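Local coordinates for glucose-6-phosphate dehydrogenase (Trypanosoma cruzi, PDB 5AQ1), which catalyses the NADP-dependent oxidation of glucose 6-phosphate to 6-phosphogluconolactone, the entry step of the pentose phosphate pathway, at residues B[340-352]-B[359-371]. Numbering follows the deposited sequence.
Sequences HCPTFAVLRLHVN and VPFIIRAGKALEE. With BG6 (6-O-phosphono-beta-D-glucopyranose), chain F.
Leu-347 and Ile-363 exchange a pair of backbone hydrogen bonds, the shorter running from Leu-347 N to Ile-363 O (2.7 Å). Ala-345 with Ala-365 and Leu-349 with Phe-361 repeat the reciprocal pairing between antiparallel strands whose segment axes make 170°. A seventh bond, Lys-367 N to Thr-343 O (3.1 Å), carries the ladder past the end of strand 361-366. Beyond it the Lys-367 chain is straight as far as CE and turns at its last torsion (chi4 -86°), where NZ reaches both O3 and O4 of the bound sugar phosphate, each at 2.9 Å, and also forms a salt bridge with Glu-249. At the other end of the ladder, a water accepts from Val-351 N and lies 2.7 Å from Val-359 O.

On the face of Val-346, CG1 meets Ile-362 CG2 at 3.7 Å while CG2 lies alongside Arg-364 CB; the guanidinium of Arg-364 leads away to Thr-246. Gly-366 sits opposite Phe-344, whose CD2 meets Gly-366 CA and, at 4.1 Å, Leu-369 CD2, both oblique to the ring. Helix 495-504 packs on this face through Ala-497 and Phe-500. On the reverse face Leu-349 CD1 crosses to Ile-363 CG1 (3.8 Å), and Val-351 CG2 approaches Phe-361 CE1 obliquely (3.7 Å). Helix 264-282 packs on Phe-361 and Ile-363 of this face.

Thr-343 and Phe-344 both face Gly-316 of the neighbouring strand 313-319, a classic beta bulge at the start of strand 344-349. Together the strands form an antiparallel beta hairpin within the large mixed sheet of the C-terminal domain, its outgoing strand delivering Lys-367 to the glucose 6-phosphate site.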
loop_
_atom_site.group_PDB
_atom_site.type_symbol
_atom_site.label_atom_id
_atom_site.label_comp_id
_atom_site.label_asym_id
_atom_site.label_seq_id
_atom_site.Cartn_x
_atom_site.Cartn_y
_atom_site.Cartn_z
ATOM N N HIS B 340 11.621 -22.455 -40.501
ATOM C CA HIS B 340 11.206 -21.297 -39.698
ATOM C C HIS B 340 11.692 -21.441 -38.259
ATOM O O HIS B 340 11.373 -20.601 -37.418
ATOM C CB HIS B 340 9.674 -21.139 -39.625
ATOM C CG HIS B 340 8.945 -21.446 -40.896
ATOM N ND1 HIS B 340 8.996 -20.627 -42.004
ATOM C CD2 HIS B 340 8.107 -22.461 -41.217
ATOM C CE1 HIS B 340 8.242 -21.139 -42.962
ATOM N NE2 HIS B 340 7.692 -22.252 -42.509
ATOM N N CYS B 341 12.430 -22.508 -37.957
ATOM C CA CYS B 341 12.746 -22.822 -36.572
ATOM C C CYS B 341 13.490 -21.674 -35.898
ATOM O O CYS B 341 14.578 -21.289 -36.334
ATOM C CB CYS B 341 13.572 -24.098 -36.464
ATOM S SG CYS B 341 13.831 -24.599 -34.751
ATOM N N PRO B 342 12.897 -21.117 -34.833
ATOM C CA PRO B 342 13.547 -20.027 -34.132
ATOM C C PRO B 342 14.590 -20.523 -33.133
ATOM O O PRO B 342 14.318 -21.429 -32.340
ATOM C CB PRO B 342 12.388 -19.353 -33.403
ATOM C CG PRO B 342 11.438 -20.465 -33.117
ATOM C CD PRO B 342 11.592 -21.461 -34.235
ATOM N N THR B 343 15.777 -19.927 -33.189
ATOM C CA THR B 343 16.814 -20.143 -32.185
ATOM C C THR B 343 16.802 -19.018 -31.143
ATOM O O THR B 343 17.505 -19.100 -30.135
ATOM C CB THR B 343 18.210 -20.235 -32.835
ATOM O OG1 THR B 343 18.543 -18.989 -33.463
ATOM C CG2 THR B 343 18.246 -21.350 -33.872
ATOM N N PHE B 344 15.993 -17.983 -31.396
ATOM C CA PHE B 344 15.884 -16.809 -30.529
ATOM C C PHE B 344 14.428 -16.337 -30.465
ATOM O O PHE B 344 13.713 -16.374 -31.469
ATOM C CB PHE B 344 16.774 -15.688 -31.074
ATOM C CG PHE B 344 16.671 -14.394 -30.313
ATOM C CD1 PHE B 344 15.670 -13.474 -30.610
ATOM C CD2 PHE B 344 17.585 -14.080 -29.316
ATOM C CE1 PHE B 344 15.577 -12.279 -29.916
ATOM C CE2 PHE B 344 17.495 -12.883 -28.620
ATOM C CZ PHE B 344 16.490 -11.981 -28.917
ATOM N N ALA B 345 13.991 -15.886 -29.291
ATOM C CA ALA B 345 12.637 -15.358 -29.137
ATOM C C ALA B 345 12.513 -14.413 -27.946
ATOM O O ALA B 345 12.970 -14.738 -26.852
ATOM C CB ALA B 345 11.646 -16.500 -28.994
ATOM N N VAL B 346 11.911 -13.245 -28.171
ATOM C CA VAL B 346 11.473 -12.366 -27.089
ATOM C C VAL B 346 9.956 -12.342 -27.094
ATOM O O VAL B 346 9.347 -12.095 -28.127
ATOM C CB VAL B 346 11.939 -10.906 -27.261
ATOM C CG1 VAL B 346 11.591 -10.094 -26.020
ATOM C CG2 VAL B 346 13.428 -10.835 -27.526
ATOM N N LEU B 347 9.355 -12.595 -25.935
ATOM C CA LEU B 347 7.905 -12.571 -25.771
ATOM C C LEU B 347 7.525 -11.502 -24.755
ATOM O O LEU B 347 8.255 -11.287 -23.789
ATOM C CB LEU B 347 7.415 -13.934 -25.272
ATOM C CG LEU B 347 7.056 -15.003 -26.304
ATOM C CD1 LEU B 347 8.098 -15.132 -27.397
ATOM C CD2 LEU B 347 6.857 -16.337 -25.605
ATOM N N ARG B 348 6.396 -10.830 -24.983
ATOM C CA ARG B 348 5.768 -10.013 -23.949
ATOM C C ARG B 348 4.488 -10.700 -23.496
ATOM O O ARG B 348 3.561 -10.888 -24.289
ATOM C CB ARG B 348 5.454 -8.597 -24.443
ATOM C CG ARG B 348 4.726 -7.747 -23.404
ATOM C CD ARG B 348 4.669 -6.268 -23.766
ATOM N NE ARG B 348 3.708 -5.983 -24.835
ATOM C CZ ARG B 348 3.990 -5.414 -26.011
ATOM N NH1 ARG B 348 5.226 -5.025 -26.324
ATOM N NH2 ARG B 348 3.013 -5.219 -26.889
ATOM N N LEU B 349 4.442 -11.075 -22.222
ATOM C CA LEU B 349 3.265 -11.708 -21.639
ATOM C C LEU B 349 2.597 -10.782 -20.634
ATOM O O LEU B 349 3.239 -9.900 -20.058
ATOM C CB LEU B 349 3.650 -13.018 -20.949
ATOM C CG LEU B 349 4.425 -14.028 -21.801
ATOM C CD1 LEU B 349 4.767 -15.256 -20.974
ATOM C CD2 LEU B 349 3.649 -14.425 -23.047
ATOM N N HIS B 350 1.299 -10.993 -20.442
ATOM C CA HIS B 350 0.523 -10.287 -19.436
ATOM C C HIS B 350 -0.096 -11.310 -18.492
ATOM O O HIS B 350 -0.656 -12.313 -18.938
ATOM C CB HIS B 350 -0.585 -9.461 -20.099
ATOM C CG HIS B 350 -0.084 -8.510 -21.139
ATOM N ND1 HIS B 350 0.635 -7.376 -20.823
ATOM C CD2 HIS B 350 -0.188 -8.529 -22.489
ATOM C CE1 HIS B 350 0.952 -6.735 -21.935
ATOM N NE2 HIS B 350 0.461 -7.412 -22.959
ATOM N N VAL B 351 0.017 -11.060 -17.192
ATOM C CA VAL B 351 -0.672 -11.864 -16.189
ATOM C C VAL B 351 -1.905 -11.083 -15.752
ATOM O O VAL B 351 -1.780 -10.011 -15.155
ATOM C CB VAL B 351 0.230 -12.149 -14.974
ATOM C CG1 VAL B 351 -0.466 -13.092 -14.003
ATOM C CG2 VAL B 351 1.559 -12.741 -15.425
ATOM N N ASN B 352 -3.087 -11.605 -16.069
ATOM C CA ASN B 352 -4.326 -10.898 -15.791
ATOM C C ASN B 352 -4.904 -11.201 -14.411
ATOM O O ASN B 352 -5.821 -12.014 -14.258
ATOM C CB ASN B 352 -5.374 -11.173 -16.862
ATOM C CG ASN B 352 -6.583 -10.278 -16.717
ATOM O OD1 ASN B 352 -6.465 -9.123 -16.301
ATOM N ND2 ASN B 352 -7.753 -10.802 -17.042
ATOM N N VAL B 359 1.565 -4.892 -15.722
ATOM C CA VAL B 359 3.000 -5.131 -15.588
ATOM C C VAL B 359 3.449 -6.064 -16.705
ATOM O O VAL B 359 3.099 -7.242 -16.703
ATOM C CB VAL B 359 3.346 -5.765 -14.226
ATOM C CG1 VAL B 359 4.853 -5.937 -14.073
ATOM C CG2 VAL B 359 2.797 -4.915 -13.094
ATOM N N PRO B 360 4.220 -5.543 -17.673
ATOM C CA PRO B 360 4.695 -6.401 -18.754
ATOM C C PRO B 360 5.754 -7.403 -18.293
ATOM O O PRO B 360 6.678 -7.047 -17.554
ATOM C CB PRO B 360 5.300 -5.404 -19.746
ATOM C CG PRO B 360 5.723 -4.252 -18.904
ATOM C CD PRO B 360 4.679 -4.154 -17.835
ATOM N N PHE B 361 5.610 -8.649 -18.738
ATOM C CA PHE B 361 6.604 -9.684 -18.480
ATOM C C PHE B 361 7.343 -10.005 -19.765
ATOM O O PHE B 361 6.744 -10.504 -20.715
ATOM C CB PHE B 361 5.939 -10.934 -17.916
ATOM C CG PHE B 361 5.574 -10.804 -16.475
ATOM C CD1 PHE B 361 4.372 -10.221 -16.101
ATOM C CD2 PHE B 361 6.440 -11.239 -15.490
ATOM C CE1 PHE B 361 4.036 -10.093 -14.767
ATOM C CE2 PHE B 361 6.110 -11.112 -14.153
ATOM C CZ PHE B 361 4.906 -10.539 -13.791
ATOM N N ILE B 362 8.640 -9.706 -19.784
ATOM C CA ILE B 362 9.485 -9.962 -20.941
ATOM C C ILE B 362 10.221 -11.278 -20.741
ATOM O O ILE B 362 11.044 -11.402 -19.836
ATOM C CB ILE B 362 10.541 -8.854 -21.145
ATOM C CG1 ILE B 362 9.924 -7.457 -21.031
ATOM C CG2 ILE B 362 11.235 -9.020 -22.492
ATOM C CD1 ILE B 362 8.798 -7.195 -22.002
ATOM N N ILE B 363 9.915 -12.263 -21.576
ATOM C CA ILE B 363 10.632 -13.533 -21.566
ATOM C C ILE B 363 11.522 -13.559 -22.794
ATOM O O ILE B 363 11.026 -13.419 -23.914
ATOM C CB ILE B 363 9.685 -14.751 -21.654
ATOM C CG1 ILE B 363 8.496 -14.618 -20.692
ATOM C CG2 ILE B 363 10.462 -16.041 -21.402
ATOM C CD1 ILE B 363 8.829 -14.879 -19.242
ATOM N N ARG B 364 12.826 -13.722 -22.604
ATOM C CA ARG B 364 13.717 -13.870 -23.750
ATOM C C ARG B 364 14.686 -15.037 -23.593
ATOM O O ARG B 364 15.163 -15.338 -22.498
ATOM C CB ARG B 364 14.456 -12.563 -24.056
ATOM C CG ARG B 364 15.234 -11.983 -22.897
ATOM C CD ARG B 364 15.863 -10.666 -23.299
ATOM N NE ARG B 364 16.886 -10.267 -22.340
ATOM C CZ ARG B 364 17.929 -9.488 -22.615
ATOM N NH1 ARG B 364 18.118 -8.995 -23.838
ATOM N NH2 ARG B 364 18.799 -9.206 -21.654
ATOM N N ALA B 365 14.951 -15.697 -24.715
ATOM C CA ALA B 365 15.771 -16.895 -24.742
ATOM C C ALA B 365 16.401 -17.027 -26.117
ATOM O O ALA B 365 15.713 -16.928 -27.133
ATOM C CB ALA B 365 14.922 -18.118 -24.429
ATOM N N GLY B 366 17.710 -17.237 -26.150
ATOM C CA GLY B 366 18.411 -17.405 -27.413
ATOM C C GLY B 366 19.681 -18.219 -27.294
ATOM O O GLY B 366 20.345 -18.205 -26.257
ATOM N N LYS B 367 19.999 -18.938 -28.367
ATOM C CA LYS B 367 21.277 -19.625 -28.511
ATOM C C LYS B 367 22.125 -18.844 -29.513
ATOM O O LYS B 367 21.612 -17.976 -30.225
ATOM C CB LYS B 367 21.057 -21.068 -28.975
ATOM C CG LYS B 367 20.443 -21.969 -27.908
ATOM C CD LYS B 367 20.203 -23.383 -28.423
ATOM C CE LYS B 367 19.578 -24.283 -27.362
ATOM N NZ LYS B 367 20.582 -24.927 -26.466
ATOM N N ALA B 368 23.422 -19.145 -29.551
ATOM C CA ALA B 368 24.374 -18.433 -30.409
ATOM C C ALA B 368 24.389 -16.923 -30.140
ATOM O O ALA B 368 24.368 -16.116 -31.074
ATOM C CB ALA B 368 24.084 -18.719 -31.879
ATOM N N LEU B 369 24.445 -16.554 -28.861
ATOM C CA LEU B 369 24.492 -15.149 -28.452
ATOM C C LEU B 369 25.871 -14.779 -27.881
ATOM O O LEU B 369 26.774 -15.612 -27.858
ATOM C CB LEU B 369 23.379 -14.869 -27.438
ATOM C CG LEU B 369 21.945 -14.975 -27.963
ATOM C CD1 LEU B 369 20.962 -14.809 -26.817
ATOM C CD2 LEU B 369 21.670 -13.943 -29.047
ATOM N N GLU B 370 26.031 -13.532 -27.435
ATOM C CA GLU B 370 27.332 -13.048 -26.932
ATOM C C GLU B 370 27.804 -13.647 -25.602
ATOM O O GLU B 370 28.995 -13.601 -25.301
ATOM C CB GLU B 370 27.420 -11.507 -26.847
ATOM C CG GLU B 370 26.127 -10.701 -26.841
ATOM C CD GLU B 370 25.190 -11.023 -25.695
ATOM O OE1 GLU B 370 25.385 -10.493 -24.583
ATOM O OE2 GLU B 370 24.230 -11.781 -25.925
ATOM N N GLU B 371 26.889 -14.185 -24.804
ATOM C CA GLU B 371 27.264 -14.730 -23.500
ATOM C C GLU B 371 26.339 -15.850 -23.045
ATOM O O GLU B 371 25.258 -16.049 -23.597
ATOM C CB GLU B 371 27.289 -13.615 -22.437
ATOM C CG GLU B 371 25.950 -12.917 -22.205
ATOM C CD GLU B 371 25.980 -11.898 -21.072
ATOM O OE1 GLU B 371 27.017 -11.777 -20.387
ATOM O OE2 GLU B 371 24.954 -11.210 -20.861
HETATM C C1 BG6 F . 18.022 -28.164 -21.774
HETATM C C2 BG6 F . 17.686 -27.690 -23.186
HETATM O O1 BG6 F . 16.825 -28.516 -21.068
HETATM O O5 BG6 F . 18.695 -27.121 -21.063
HETATM C C3 BG6 F . 18.960 -27.260 -23.894
HETATM O O2 BG6 F . 17.039 -28.732 -23.923
HETATM C C4 BG6 F . 19.636 -26.182 -23.061
HETATM O O3 BG6 F . 18.691 -26.761 -25.208
HETATM C C5 BG6 F . 19.929 -26.726 -21.669
HETATM O O4 BG6 F . 20.837 -25.762 -23.710
HETATM C C6 BG6 F . 20.638 -25.686 -20.805
HETATM O O6 BG6 F . 20.735 -26.137 -19.453
HETATM P P BG6 F . 21.728 -25.397 -18.427
HETATM O O1P BG6 F . 21.323 -23.942 -18.480
HETATM O O2P BG6 F . 21.441 -26.037 -17.097
HETATM O O3P BG6 F . 23.098 -25.693 -18.989
HETATM O O HOH W 1 0.750 -8.539 -16.413
#